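Lipoprotein, putative (Bacillus anthracis, PDB 4NOH) is of unknown function but is a putative lipoprotein, so it is probably tethered to the outer face of the cell membrane by a lipid group. Local coordinates at residues T4-V15 / K135-P146; I78-A87 / M118-E126. All coordinates share one frame; numbering follows the deposited sequence. Where two conformers were deposited one is given.

Contact 1 of 2, residues T4-V15 / K135-P146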
ATOM      1  N   THR A   4       3.935  12.204  11.028  1.00 24.02           N
ATOM      2  CA  THR A   4       5.361  11.924  11.146  1.00 22.30           C
ATOM      3  C   THR A   4       5.728  10.673  10.361  1.00 17.56           C
ATOM      4  O   THR A   4       6.850  10.203  10.415  1.00 18.08           O
ATOM      5  CB  THR A   4       5.777  11.753  12.618  1.00 24.63           C
ATOM      6  OG1 THR A   4       4.918  10.787  13.234  1.00 28.34           O
ATOM      7  CG2 THR A   4       5.638  13.067  13.366  1.00 27.54           C
ATOM      8  N   GLY A   5       4.775  10.111   9.621  1.00 15.20           N
ATOM      9  CA  GLY A   5       5.073   8.968   8.816  1.00 14.83           C
ATOM     10  C   GLY A   5       5.209   9.298   7.346  1.00 13.28           C
ATOM     11  O   GLY A   5       4.599  10.234   6.840  1.00 13.59           O
ATOM     12  N   ILE A   6       6.020   8.512   6.670  1.00 11.88           N
ATOM     13  CA  ILE A   6       6.114   8.570   5.204  1.00 12.35           C
ATOM     14  C   ILE A   6       5.893   7.165   4.658  1.00 12.17           C
ATOM     15  O   ILE A   6       6.557   6.195   5.079  1.00 12.63           O
ATOM     16  CB  ILE A   6       7.454   9.114   4.677  1.00 13.20           C
ATOM     17  CG1 ILE A   6       7.724  10.523   5.261  1.00 14.13           C
ATOM     18  CG2 ILE A   6       7.417   9.159   3.152  1.00 14.02           C
ATOM     19  CD1 ILE A   6       9.045  11.178   4.873  1.00 14.67           C
ATOM     20  N   VAL A   7       4.937   7.035   3.754  1.00 11.42           N
ATOM     21  CA  VAL A   7       4.726   5.800   3.001  1.00 11.05           C
ATOM     22  C   VAL A   7       5.415   5.998   1.658  1.00 10.93           C
ATOM     23  O   VAL A   7       5.235   7.033   1.020  1.00 11.45           O
ATOM     24  CB  VAL A   7       3.243   5.452   2.798  1.00 11.81           C
ATOM     25  CG1 VAL A   7       3.070   4.291   1.814  1.00 12.43           C
ATOM     26  CG2 VAL A   7       2.584   5.111   4.133  1.00 13.03           C
HETATM   27  N   MSE A   8       6.205   5.026   1.252  1.00 11.77           N
HETATM   28  CA  MSE A   8       6.953   5.076   0.003  1.00 12.67           C
HETATM   29  C   MSE A   8       6.731   3.802  -0.768  1.00 12.22           C
HETATM   30  O   MSE A   8       6.467   2.736  -0.197  1.00 12.93           O
HETATM   31  CB  MSE A   8       8.441   5.321   0.270  1.00 14.27           C
HETATM   32  CG  MSE A   8       9.065   4.332   1.225  1.00 14.62           C
HETATM   33 SE   MSE A   8      10.822   4.976   1.891  1.00 18.81          SE
HETATM   34  CE  MSE A   8      10.101   6.064   3.343  1.00 20.74           C
ATOM     35  N   TYR A   9       6.872   3.889  -2.084  1.00 12.43           N
ATOM     36  CA  TYR A   9       6.598   2.791  -2.963  1.00 12.68           C
ATOM     37  C   TYR A   9       7.680   2.687  -3.982  1.00 12.97           C
ATOM     38  O   TYR A   9       8.123   3.692  -4.519  1.00 13.56           O
ATOM     39  CB  TYR A   9       5.305   3.027  -3.749  1.00 13.53           C
ATOM     40  CG  TYR A   9       4.086   3.381  -2.938  1.00 12.73           C
ATOM     41  CD1 TYR A   9       3.863   4.692  -2.539  1.00 11.99           C
ATOM     42  CD2 TYR A   9       3.124   2.428  -2.622  1.00 13.15           C
ATOM     43  CE1 TYR A   9       2.723   5.044  -1.852  1.00 12.30           C
ATOM     44  CE2 TYR A   9       1.968   2.765  -1.913  1.00 12.91           C
ATOM     45  CZ  TYR A   9       1.782   4.078  -1.516  1.00 12.96           C
ATOM     46  OH  TYR A   9       0.664   4.403  -0.775  1.00 12.59           O
ATOM     47  N   GLY A  10       8.088   1.471  -4.299  1.00 13.49           N
ATOM     48  CA  GLY A  10       9.119   1.334  -5.344  1.00 14.27           C
ATOM     49  C   GLY A  10       9.772  -0.004  -5.288  1.00 14.16           C
ATOM     50  O   GLY A  10       9.226  -0.979  -4.753  1.00 15.26           O
ATOM     51  N   ASP A  11      10.923  -0.103  -5.918  1.00 15.12           N
ATOM     52  CA  ASP A  11      11.678  -1.338  -5.811  1.00 16.27           C
ATOM     53  C   ASP A  11      12.210  -1.470  -4.408  1.00 15.91           C
ATOM     54  O   ASP A  11      12.556  -0.478  -3.779  1.00 14.35           O
ATOM     55  CB  ASP A  11      12.881  -1.337  -6.784  1.00 19.69           C
ATOM     56  CG  ASP A  11      12.533  -1.823  -8.152  1.00 25.88           C
ATOM     57  OD1 ASP A  11      11.318  -2.030  -8.477  1.00 29.19           O
ATOM     58  OD2 ASP A  11      13.525  -2.057  -8.892  1.00 28.97           O
ATOM     59  N   GLU A  12      12.316  -2.708  -3.926  1.00 15.54           N
ATOM     60  CA  GLU A  12      12.871  -2.948  -2.608  1.00 17.29           C
ATOM     61  C   GLU A  12      14.175  -2.206  -2.398  1.00 16.01           C
ATOM     62  O   GLU A  12      14.388  -1.619  -1.343  1.00 14.72           O
ATOM     63  CB  GLU A  12      13.067  -4.452  -2.318  1.00 19.51           C
ATOM     64  CG  GLU A  12      13.577  -4.697  -0.880  1.00 23.19           C
ATOM     65  CD  GLU A  12      13.732  -6.169  -0.492  1.00 30.59           C
ATOM     66  OE1 GLU A  12      13.391  -7.047  -1.303  1.00 38.19           O
ATOM     67  OE2 GLU A  12      14.197  -6.442   0.645  1.00 38.07           O
ATOM     68  N   THR A  13      15.054  -2.196  -3.399  1.00 15.65           N
ATOM     69  CA  THR A  13      16.358  -1.584  -3.183  1.00 16.36           C
ATOM     70  C   THR A  13      16.238  -0.081  -2.978  1.00 15.25           C
ATOM     71  O   THR A  13      16.912   0.475  -2.138  1.00 15.63           O
ATOM     72  CB  THR A  13      17.400  -1.899  -4.237  1.00 19.77           C
ATOM     73  OG1 THR A  13      18.665  -1.420  -3.753  1.00 21.68           O
ATOM     74  CG2 THR A  13      17.043  -1.274  -5.531  1.00 19.17           C
ATOM     75  N   GLY A  14      15.346   0.568  -3.711  1.00 14.46           N
ATOM     76  CA  GLY A  14      15.180   1.994  -3.559  1.00 14.03           C
ATOM     77  C   GLY A  14      14.570   2.360  -2.219  1.00 13.35           C
ATOM     78  O   GLY A  14      14.965   3.333  -1.586  1.00 14.20           O
ATOM     79  N   VAL A  15      13.594   1.564  -1.776  1.00 13.17           N
ATOM     80  CA  VAL A  15      12.958   1.784  -0.485  1.00 13.33           C
ATOM     81  C   VAL A  15      13.994   1.573   0.604  1.00 12.88           C
ATOM     82  O   VAL A  15      14.142   2.403   1.520  1.00 12.98           O
ATOM     83  CB  VAL A  15      11.744   0.842  -0.284  1.00 13.46           C
ATOM     84  CG1 VAL A  15      11.249   0.902   1.154  1.00 13.90           C
ATOM     85  CG2 VAL A  15      10.663   1.177  -1.280  1.00 15.01           C
ATOM     86  N   LYS A 135       6.896  -5.155  -5.872  1.00 18.27           N
ATOM     87  CA  LYS A 135       7.245  -3.829  -5.436  1.00 17.04           C
ATOM     88  C   LYS A 135       7.166  -3.851  -3.919  1.00 16.19           C
ATOM     89  O   LYS A 135       6.525  -4.725  -3.318  1.00 16.83           O
ATOM     90  CB  LYS A 135       6.278  -2.769  -6.007  1.00 18.82           C
ATOM     91  CG  LYS A 135       6.406  -2.525  -7.519  1.00 20.48           C
ATOM     92  CD  LYS A 135       7.696  -1.762  -7.867  1.00 22.45           C
ATOM     93  CE  LYS A 135       7.769  -1.354  -9.336  1.00 24.80           C
ATOM     94  NZ  LYS A 135       9.078  -0.726  -9.687  1.00 26.92           N
ATOM     95  N   THR A 136       7.823  -2.896  -3.301  1.00 14.57           N
ATOM     96  CA  THR A 136       7.816  -2.747  -1.860  1.00 14.16           C
ATOM     97  C   THR A 136       7.062  -1.489  -1.444  1.00 13.71           C
ATOM     98  O   THR A 136       7.218  -0.423  -2.065  1.00 14.83           O
ATOM     99  CB  THR A 136       9.262  -2.689  -1.324  1.00 15.41           C
ATOM    100  OG1 THR A 136       9.881  -3.947  -1.580  1.00 19.65           O
ATOM    101  CG2 THR A 136       9.275  -2.369   0.170  1.00 16.83           C
ATOM    102  N   ILE A 137       6.211  -1.627  -0.440  1.00 13.43           N
ATOM    103  CA  ILE A 137       5.539  -0.531   0.194  1.00 13.09           C
ATOM    104  C   ILE A 137       6.204  -0.396   1.530  1.00 12.81           C
ATOM    105  O   ILE A 137       6.161  -1.310   2.347  1.00 12.85           O
ATOM    106  CB  ILE A 137       4.041  -0.819   0.431  1.00 13.94           C
ATOM    107  CG1 ILE A 137       3.304  -1.163  -0.872  1.00 16.22           C
ATOM    108  CG2 ILE A 137       3.367   0.332   1.164  1.00 14.61           C
ATOM    109  CD1 ILE A 137       2.141  -2.085  -0.641  1.00 19.79           C
ATOM    110  N   GLY A 138       6.829   0.745   1.755  1.00 12.33           N
ATOM    111  CA  GLY A 138       7.519   0.991   2.991  1.00 12.56           C
ATOM    112  C   GLY A 138       6.875   2.078   3.814  1.00 12.53           C
ATOM    113  O   GLY A 138       6.411   3.082   3.291  1.00 13.11           O
ATOM    114  N   LEU A 139       6.763   1.854   5.104  1.00 13.33           N
ATOM    115  CA  LEU A 139       6.293   2.832   6.040  1.00 13.30           C
ATOM    116  C   LEU A 139       7.462   3.179   6.942  1.00 13.47           C
ATOM    117  O   LEU A 139       8.032   2.310   7.559  1.00 13.74           O
ATOM    118  CB  LEU A 139       5.121   2.309   6.884  1.00 14.73           C
ATOM    119  CG  LEU A 139       4.760   3.217   8.052  1.00 16.65           C
ATOM    120  CD1 LEU A 139       4.274   4.571   7.548  1.00 16.21           C
ATOM    121  CD2 LEU A 139       3.747   2.580   9.009  1.00 18.98           C
ATOM    122  N   ALA A 140       7.833   4.444   7.002  1.00 13.03           N
ATOM    123  CA  ALA A 140       8.862   4.919   7.931  1.00 13.73           C
ATOM    124  C   ALA A 140       8.229   5.922   8.902  1.00 13.50           C
ATOM    125  O   ALA A 140       7.625   6.921   8.473  1.00 14.20           O
ATOM    126  CB  ALA A 140       9.984   5.581   7.179  1.00 13.80           C
ATOM    127  N   SER A 141       8.340   5.658  10.190  0.60 14.48           N
ATOM    128  CA  SER A 141       7.818   6.542  11.215  0.60 15.05           C
ATOM    129  C   SER A 141       9.005   7.321  11.767  0.60 14.99           C
ATOM    130  O   SER A 141       9.937   6.738  12.296  0.60 14.70           O
ATOM    131  CB  SER A 141       7.083   5.726  12.281  0.60 16.73           C
ATOM    132  OG  SER A 141       6.021   4.949  11.698  0.60 18.45           O
ATOM    133  N   PHE A 142       8.991   8.643  11.602  1.00 15.19           N
ATOM    134  CA  PHE A 142      10.111   9.477  12.001  1.00 16.04           C
ATOM    135  C   PHE A 142      10.009   9.955  13.437  1.00 18.14           C
ATOM    136  O   PHE A 142       8.908  10.159  13.956  1.00 19.63           O
ATOM    137  CB  PHE A 142      10.235  10.657  11.031  1.00 16.37           C
ATOM    138  CG  PHE A 142      10.740  10.253   9.673  1.00 15.82           C
ATOM    139  CD1 PHE A 142       9.901   9.622   8.753  1.00 15.33           C
ATOM    140  CD2 PHE A 142      12.076  10.451   9.330  1.00 16.79           C
ATOM    141  CE1 PHE A 142      10.395   9.219   7.524  1.00 15.75           C
ATOM    142  CE2 PHE A 142      12.564  10.071   8.092  1.00 17.43           C
ATOM    143  CZ  PHE A 142      11.732   9.430   7.200  1.00 15.97           C
ATOM    144  N   LYS A 143      11.161  10.107  14.078  1.00 17.91           N
ATOM    145  CA  LYS A 143      11.216  10.594  15.447  1.00 20.19           C
ATOM    146  C   LYS A 143      10.592  11.971  15.541  1.00 21.69           C
ATOM    147  O   LYS A 143       9.884  12.280  16.508  1.00 23.67           O
ATOM    148  CB  LYS A 143      12.658  10.641  15.956  1.00 21.71           C
ATOM    149  CG  LYS A 143      13.330   9.274  16.018  1.00 23.02           C
ATOM    150  CD  LYS A 143      14.801   9.391  16.337  1.00 24.77           C
ATOM    151  CE  LYS A 143      15.494   8.053  16.192  1.00 26.20           C
ATOM    152  NZ  LYS A 143      16.957   8.186  16.467  1.00 28.20           N
ATOM    153  N   GLU A 144      10.843  12.791  14.531  1.00 20.00           N
ATOM    154  CA  GLU A 144      10.308  14.139  14.489  1.00 22.42           C
ATOM    155  C   GLU A 144       9.783  14.470  13.099  1.00 20.36           C
ATOM    156  O   GLU A 144      10.162  13.854  12.101  1.00 20.12           O
ATOM    157  CB  GLU A 144      11.387  15.158  14.890  1.00 25.35           C
ATOM    158  CG  GLU A 144      12.086  14.837  16.213  1.00 29.74           C
ATOM    159  CD  GLU A 144      12.870  15.991  16.826  1.00 36.38           C
ATOM    160  OE1 GLU A 144      13.409  16.844  16.088  1.00 37.98           O
ATOM    161  OE2 GLU A 144      12.951  16.033  18.082  1.00 42.25           O
ATOM    162  N   ASN A 145       8.898  15.458  13.056  1.00 20.26           N
ATOM    163  CA  ASN A 145       8.328  15.968  11.826  1.00 20.14           C
ATOM    164  C   ASN A 145       9.324  15.991  10.658  1.00 19.54           C
ATOM    165  O   ASN A 145      10.257  16.794  10.660  1.00 22.04           O
ATOM    166  CB  ASN A 145       7.898  17.423  12.091  1.00 21.76           C
ATOM    167  CG  ASN A 145       7.253  18.054  10.894  1.00 24.03           C
ATOM    168  OD1 ASN A 145       6.853  17.356   9.959  1.00 22.97           O
ATOM    169  ND2 ASN A 145       7.133  19.375  10.913  1.00 26.04           N
ATOM    170  N   PRO A 146       9.114  15.137   9.640  1.00 18.26           N
ATOM    171  CA  PRO A 146      10.007  15.092   8.462  1.00 18.54           C
ATOM    172  C   PRO A 146       9.448  15.838   7.247  1.00 19.81           C
ATOM    173  O   PRO A 146      10.012  15.747   6.140  1.00 19.26           O
ATOM    174  CB  PRO A 146      10.049  13.602   8.152  1.00 18.01           C
ATOM    175  CG  PRO A 146       8.639  13.181   8.425  1.00 17.07           C
ATOM    176  CD  PRO A 146       8.183  13.993   9.618  1.00 18.11           C
TER
HETATM  177  O   HOH W   1       6.489   8.736  13.739  0.60 29.05           O
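G138, with no side chain, is the hollow that V15 and M8 fill: V15 CG1 reaches in from the helix to 4.2 Å from G138 CA, while M8 CG rests 3.6 Å from G138 O. V15 then leans on the T136 methyl, with V15 CG1 3.9 Å from T136 CG2. Selenomethionine M8 bends at its last torsion (chi3 85°), which swings CE over to A140 CB. Farther along the same face, I6 CD1 pushes into a corner made by F142 and P146, 3.6 Å from F142 CE1. P146 CB lies over one face of the F142 ring, toward its rim, and T4 O lies in the ring plane at its edge. The other face is a row of bumps: V7 CG2 meets L139 CD1 at 3.8 Å, V7 CG1 sits beside I137 CG2, and Y9 CD2 touches I137 CG1.

Between these two faces the strands run antiparallel, stitched by backbone bonds from T4 O–F142 N to G10–T136. At the G10 end, K135 NZ comes down on D11 OD1 from above the carboxylate plane, a 2.9 Å salt bridge; the same ammonium also pairs with E161.

Strand 162-166 flanks 5-10 and strand 26-39 flanks 135-142, which places the pair inside the mixed sheet. I109 of strand 107-109 packs on V7, Y9 and I137, while helix 12-21 lies over the G138 side, where V15 packs.

Contact 2 of 2, residues I78-A87 / M118-E126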
ATOM      1  N   ILE A  78     -10.930 -13.207   3.202  1.00 17.89           N
ATOM      2  CA  ILE A  78     -10.247 -13.528   1.965  1.00 17.76           C
ATOM      3  C   ILE A  78     -10.204 -15.033   1.856  1.00 20.24           C
ATOM      4  O   ILE A  78      -9.893 -15.708   2.829  1.00 21.02           O
ATOM      5  CB  ILE A  78      -8.757 -13.088   1.995  1.00 18.40           C
ATOM      6  CG1 ILE A  78      -8.574 -11.650   2.476  1.00 18.26           C
ATOM      7  CG2 ILE A  78      -8.105 -13.345   0.630  1.00 17.89           C
ATOM      8  CD1 ILE A  78      -9.137 -10.628   1.550  1.00 18.17           C
ATOM      9  N   SER A  79     -10.491 -15.555   0.675  1.00 18.40           N
ATOM     10  CA  SER A  79     -10.382 -16.971   0.451  1.00 19.80           C
ATOM     11  C   SER A  79     -10.003 -17.163  -1.003  1.00 18.90           C
ATOM     12  O   SER A  79     -10.110 -16.256  -1.806  1.00 18.33           O
ATOM     13  CB  SER A  79     -11.688 -17.687   0.811  1.00 21.68           C
ATOM     14  OG  SER A  79     -11.496 -19.076   0.933  1.00 24.52           O
ATOM     15  N   ASP A  80      -9.506 -18.339  -1.327  1.00 19.47           N
ATOM     16  CA  ASP A  80      -9.089 -18.607  -2.691  1.00 20.12           C
ATOM     17  C   ASP A  80     -10.174 -18.391  -3.694  1.00 22.12           C
ATOM     18  O   ASP A  80      -9.891 -17.931  -4.779  1.00 22.28           O
ATOM     19  CB  ASP A  80      -8.565 -20.020  -2.785  1.00 21.37           C
ATOM     20  CG  ASP A  80      -7.521 -20.257  -1.747  1.00 22.58           C
ATOM     21  OD1 ASP A  80      -7.903 -20.518  -0.570  1.00 25.86           O
ATOM     22  OD2 ASP A  80      -6.341 -20.064  -2.066  1.00 21.55           O
ATOM     23  N   GLU A  81     -11.422 -18.675  -3.308  1.00 23.52           N
ATOM     24  CA  GLU A  81     -12.570 -18.467  -4.201  1.00 26.48           C
ATOM     25  C   GLU A  81     -13.130 -17.025  -4.162  1.00 25.20           C
ATOM     26  O   GLU A  81     -14.072 -16.692  -4.902  1.00 27.48           O
ATOM     27  CB  GLU A  81     -13.699 -19.433  -3.846  1.00 28.01           C
ATOM     28  CG  GLU A  81     -14.609 -19.046  -2.677  1.00 29.33           C
ATOM     29  CD  GLU A  81     -14.023 -19.302  -1.291  1.00 30.32           C
ATOM     30  OE1 GLU A  81     -12.818 -19.638  -1.183  1.00 28.46           O
ATOM     31  OE2 GLU A  81     -14.798 -19.200  -0.295  1.00 31.57           O
ATOM     32  N   ALA A  82     -12.578 -16.171  -3.294  1.00 22.29           N
ATOM     33  CA  ALA A  82     -13.086 -14.843  -3.144  1.00 22.27           C
ATOM     34  C   ALA A  82     -12.030 -13.844  -2.661  1.00 19.15           C
ATOM     35  O   ALA A  82     -11.952 -13.533  -1.465  1.00 21.64           O
ATOM     36  CB  ALA A  82     -14.274 -14.859  -2.181  1.00 24.36           C
ATOM     37  N   GLY A  83     -11.191 -13.371  -3.586  1.00 17.80           N
ATOM     38  CA  GLY A  83     -10.292 -12.258  -3.310  1.00 16.76           C
ATOM     39  C   GLY A  83     -11.102 -10.971  -3.294  1.00 15.56           C
ATOM     40  O   GLY A  83     -12.266 -10.984  -3.671  1.00 16.39           O
ATOM     41  N   ILE A  84     -10.477  -9.867  -2.886  1.00 14.19           N
ATOM     42  CA  ILE A  84     -11.199  -8.606  -2.751  1.00 14.19           C
ATOM     43  C   ILE A  84     -10.486  -7.480  -3.424  1.00 14.50           C
ATOM     44  O   ILE A  84      -9.275  -7.544  -3.644  1.00 13.21           O
ATOM     45  CB  ILE A  84     -11.398  -8.201  -1.262  1.00 14.67           C
ATOM     46  CG1 ILE A  84     -10.077  -7.931  -0.525  1.00 14.21           C
ATOM     47  CG2 ILE A  84     -12.210  -9.290  -0.540  1.00 15.11           C
ATOM     48  CD1 ILE A  84     -10.228  -7.411   0.892  1.00 15.30           C
ATOM     49  N   VAL A  85     -11.263  -6.450  -3.746  1.00 13.81           N
ATOM     50  CA  VAL A  85     -10.673  -5.254  -4.336  1.00 14.19           C
ATOM     51  C   VAL A  85     -11.232  -4.018  -3.680  1.00 13.70           C
ATOM     52  O   VAL A  85     -12.415  -3.955  -3.346  1.00 15.04           O
ATOM     53  CB  VAL A  85     -10.853  -5.208  -5.880  1.00 14.89           C
ATOM     54  CG1 VAL A  85     -12.330  -5.248  -6.301  1.00 16.75           C
ATOM     55  CG2 VAL A  85     -10.123  -3.994  -6.473  1.00 16.39           C
ATOM     56  N   PHE A  86     -10.344  -3.054  -3.449  1.00 13.60           N
ATOM     57  CA  PHE A  86     -10.680  -1.744  -2.940  1.00 14.02           C
ATOM     58  C   PHE A  86     -10.480  -0.736  -4.074  1.00 14.19           C
ATOM     59  O   PHE A  86      -9.442  -0.734  -4.716  1.00 14.42           O
ATOM     60  CB  PHE A  86      -9.754  -1.349  -1.808  1.00 14.10           C
ATOM     61  CG  PHE A  86      -9.849  -2.241  -0.591  1.00 14.11           C
ATOM     62  CD1 PHE A  86     -11.022  -2.309   0.142  1.00 15.55           C
ATOM     63  CD2 PHE A  86      -8.728  -2.931  -0.132  1.00 14.62           C
ATOM     64  CE1 PHE A  86     -11.084  -3.059   1.300  1.00 15.24           C
ATOM     65  CE2 PHE A  86      -8.800  -3.694   1.029  1.00 14.71           C
ATOM     66  CZ  PHE A  86      -9.982  -3.769   1.722  1.00 15.77           C
ATOM     67  N   ALA A  87     -11.460   0.130  -4.299  1.00 15.21           N
ATOM     68  CA  ALA A  87     -11.360   1.162  -5.329  1.00 15.49           C
ATOM     69  C   ALA A  87     -12.275   2.336  -4.991  1.00 16.92           C
ATOM     70  O   ALA A  87     -13.154   2.229  -4.137  1.00 16.18           O
ATOM     71  CB  ALA A  87     -11.719   0.592  -6.672  1.00 16.48           C
HETATM   72  N   MSE A 118      -6.355   0.994  -7.751  1.00 14.73           N
HETATM   73  CA  MSE A 118      -7.093   0.011  -6.938  1.00 14.15           C
HETATM   74  C   MSE A 118      -6.108  -0.812  -6.153  1.00 13.09           C
HETATM   75  O   MSE A 118      -4.894  -0.843  -6.442  1.00 13.35           O
HETATM   76  CB  MSE A 118      -7.896  -0.946  -7.829  1.00 15.88           C
HETATM   77  CG  MSE A 118      -8.757  -0.133  -8.762  1.00 18.28           C
HETATM   78 SE   MSE A 118      -9.948  -1.314  -9.759  1.00 24.54          SE
HETATM   79  CE  MSE A 118      -8.611  -2.090 -10.972  1.00 26.71           C
ATOM     80  N   TYR A 119      -6.614  -1.517  -5.153  1.00 12.74           N
ATOM     81  CA  TYR A 119      -5.816  -2.365  -4.273  1.00 12.02           C
ATOM     82  C   TYR A 119      -6.541  -3.695  -4.190  1.00 13.14           C
ATOM     83  O   TYR A 119      -7.737  -3.731  -4.003  1.00 15.50           O
ATOM     84  CB  TYR A 119      -5.714  -1.772  -2.886  1.00 11.95           C
ATOM     85  CG  TYR A 119      -5.289  -0.318  -2.830  1.00 11.55           C
ATOM     86  CD1 TYR A 119      -6.210   0.676  -3.051  1.00 12.33           C
ATOM     87  CD2 TYR A 119      -3.969   0.057  -2.556  1.00 11.57           C
ATOM     88  CE1 TYR A 119      -5.871   1.989  -2.994  1.00 12.97           C
ATOM     89  CE2 TYR A 119      -3.619   1.404  -2.487  1.00 11.92           C
ATOM     90  CZ  TYR A 119      -4.582   2.355  -2.721  1.00 12.41           C
ATOM     91  OH  TYR A 119      -4.286   3.680  -2.656  1.00 13.62           O
ATOM     92  N   ALA A 120      -5.839  -4.788  -4.336  1.00 11.81           N
ATOM     93  CA  ALA A 120      -6.488  -6.109  -4.268  1.00 11.99           C
ATOM     94  C   ALA A 120      -5.802  -6.968  -3.236  1.00 12.78           C
ATOM     95  O   ALA A 120      -4.595  -6.861  -3.046  1.00 12.24           O
ATOM     96  CB  ALA A 120      -6.480  -6.796  -5.616  1.00 13.67           C
ATOM     97  N   VAL A 121      -6.574  -7.813  -2.554  1.00 11.55           N
ATOM     98  CA  VAL A 121      -6.003  -8.738  -1.604  1.00 12.01           C
ATOM     99  C   VAL A 121      -6.502 -10.112  -1.981  1.00 11.56           C
ATOM    100  O   VAL A 121      -7.710 -10.330  -2.080  1.00 11.86           O
ATOM    101  CB  VAL A 121      -6.344  -8.388  -0.154  1.00 12.49           C
ATOM    102  CG1 VAL A 121      -5.630  -9.324   0.812  1.00 13.56           C
ATOM    103  CG2 VAL A 121      -6.001  -6.927   0.158  1.00 12.83           C
ATOM    104  N   VAL A 122      -5.560 -11.028  -2.141  1.00 11.27           N
ATOM    105  CA  VAL A 122      -5.878 -12.418  -2.494  1.00 12.01           C
ATOM    106  C   VAL A 122      -5.209 -13.391  -1.511  1.00 12.09           C
ATOM    107  O   VAL A 122      -4.385 -13.005  -0.720  1.00 12.12           O
ATOM    108  CB  VAL A 122      -5.426 -12.755  -3.932  1.00 13.53           C
ATOM    109  CG1 VAL A 122      -6.169 -11.885  -4.957  1.00 14.05           C
ATOM    110  CG2 VAL A 122      -3.921 -12.611  -4.099  1.00 14.35           C
ATOM    111  N   SER A 123      -5.627 -14.645  -1.526  1.00 12.91           N
ATOM    112  CA  SER A 123      -5.033 -15.593  -0.617  1.00 13.76           C
ATOM    113  C   SER A 123      -3.531 -15.732  -0.909  1.00 13.13           C
ATOM    114  O   SER A 123      -3.068 -15.418  -1.990  1.00 13.25           O
ATOM    115  CB  SER A 123      -5.708 -16.963  -0.735  1.00 15.18           C
ATOM    116  OG  SER A 123      -5.370 -17.602  -1.951  1.00 16.55           O
ATOM    117  N   ASP A 124      -2.779 -16.181   0.077  1.00 13.49           N
ATOM    118  CA  ASP A 124      -1.368 -16.368  -0.094  1.00 13.98           C
ATOM    119  C   ASP A 124      -1.097 -17.333  -1.267  1.00 14.86           C
ATOM    120  O   ASP A 124      -0.170 -17.136  -2.044  1.00 15.65           O
ATOM    121  CB  ASP A 124      -0.711 -16.899   1.194  1.00 14.34           C
ATOM    122  CG  ASP A 124      -0.687 -15.886   2.337  1.00 15.45           C
ATOM    123  OD1 ASP A 124      -1.259 -14.775   2.225  1.00 14.93           O
ATOM    124  OD2 ASP A 124      -0.033 -16.220   3.369  1.00 18.28           O
ATOM    125  N   ALA A 125      -1.907 -18.387  -1.407  1.00 15.43           N
ATOM    126  CA  ALA A 125      -1.694 -19.341  -2.490  1.00 16.15           C
ATOM    127  C   ALA A 125      -1.984 -18.709  -3.852  1.00 16.87           C
ATOM    128  O   ALA A 125      -1.302 -19.000  -4.830  1.00 19.87           O
ATOM    129  CB  ALA A 125      -2.540 -20.587  -2.279  1.00 16.66           C
ATOM    130  N   GLU A 126      -3.020 -17.882  -3.916  1.00 15.20           N
ATOM    131  CA  GLU A 126      -3.381 -17.210  -5.154  1.00 15.96           C
ATOM    132  C   GLU A 126      -2.309 -16.205  -5.563  1.00 15.62           C
ATOM    133  O   GLU A 126      -1.972 -16.069  -6.769  1.00 17.55           O
ATOM    134  CB  GLU A 126      -4.774 -16.551  -5.036  1.00 16.65           C
ATOM    135  CG  GLU A 126      -5.928 -17.558  -5.037  1.00 19.62           C
ATOM    136  CD  GLU A 126      -6.145 -18.205  -6.385  1.00 23.02           C
ATOM    137  OE1 GLU A 126      -6.466 -17.477  -7.354  1.00 29.45           O
ATOM    138  OE2 GLU A 126      -6.035 -19.454  -6.488  1.00 23.63           O
TER
HETATM  139  O   HOH W   2      -7.931 -14.942  -3.183  1.00 15.81           O
HETATM  140  O   HOH W   3      -5.417 -21.282  -4.368  1.00 24.42           O
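D80 OD2 takes a 2.6 Å hydrogen bond from S123 OG, which arrives well above the carboxylate plane, 61° out of it. A water donates to the same oxygen at 2.8 Å and also to E126 OE2, so it bridges two carboxylates 4.5 Å apart (D80 OD2 to E126 OE2), probably softening the repulsion of their like charges; K129 forms a salt bridge with E126 and should ease that further. S123 OG works in both directions: while donating to D80 OD2 it accepts from E126 N at 3.1 Å, the N-cap bond of the helix that starts at D124. The hydroxyl sits between the backbone N and the carbonyl carbon (chi1 71°), turned toward both partners. A second water accepts from S123 N and donates to S79 O, tying the S79–A82 type I turn to the strand end.

Beside the turn, I78 presses its CG2 against S123 N and its CD1 against V121 CG1 (3.8 Å), the two side chains crossing at about a right angle. I84 lies alongside V121 instead, CG1 to CB. From here the strands pair antiparallel: I84 and V121 exchange two backbone bonds, as do F86 and Y119, F86 N to Y119 O being 2.7 Å and nearly straight at 175°. F86 O also reaches the edge of the Y119 ring, near its plane. On the reverse side V85 CG2 touches M118 CB, and the A87 methyl meets CG of selenomethionine M118 at 3.7 Å.

Strand 99-103 lies next to 84-86, and V85 reaches M101 there. Strand 42-48 runs parallel to 118-122 on its other flank, where A120 touches V44 and V121 touches M47, while F86 and Y119 face strand 107-109.

Contacts 1 and 2 belong to one mixed sheet, on opposite sides of the chain's centre, with their own centres about 24 Å apart. Strands 42-48 and 26-39 lie between them, so 118-122 and 135-142 are not neighbours in the sheet; the nearest atoms of the two contacts are about 5 Å apart and do not touch. Along the chain, contact 2 is nested inside the loop that contact 1 closes, and helix 124-128 is followed in the chain by strand 134-142. Strand 107-109, from the small second sheet, is a shared neighbour: I109 packs on side chains of both contacts, Y119 among them. With no ligand or active site identified, neither contact can be tied to a binding role.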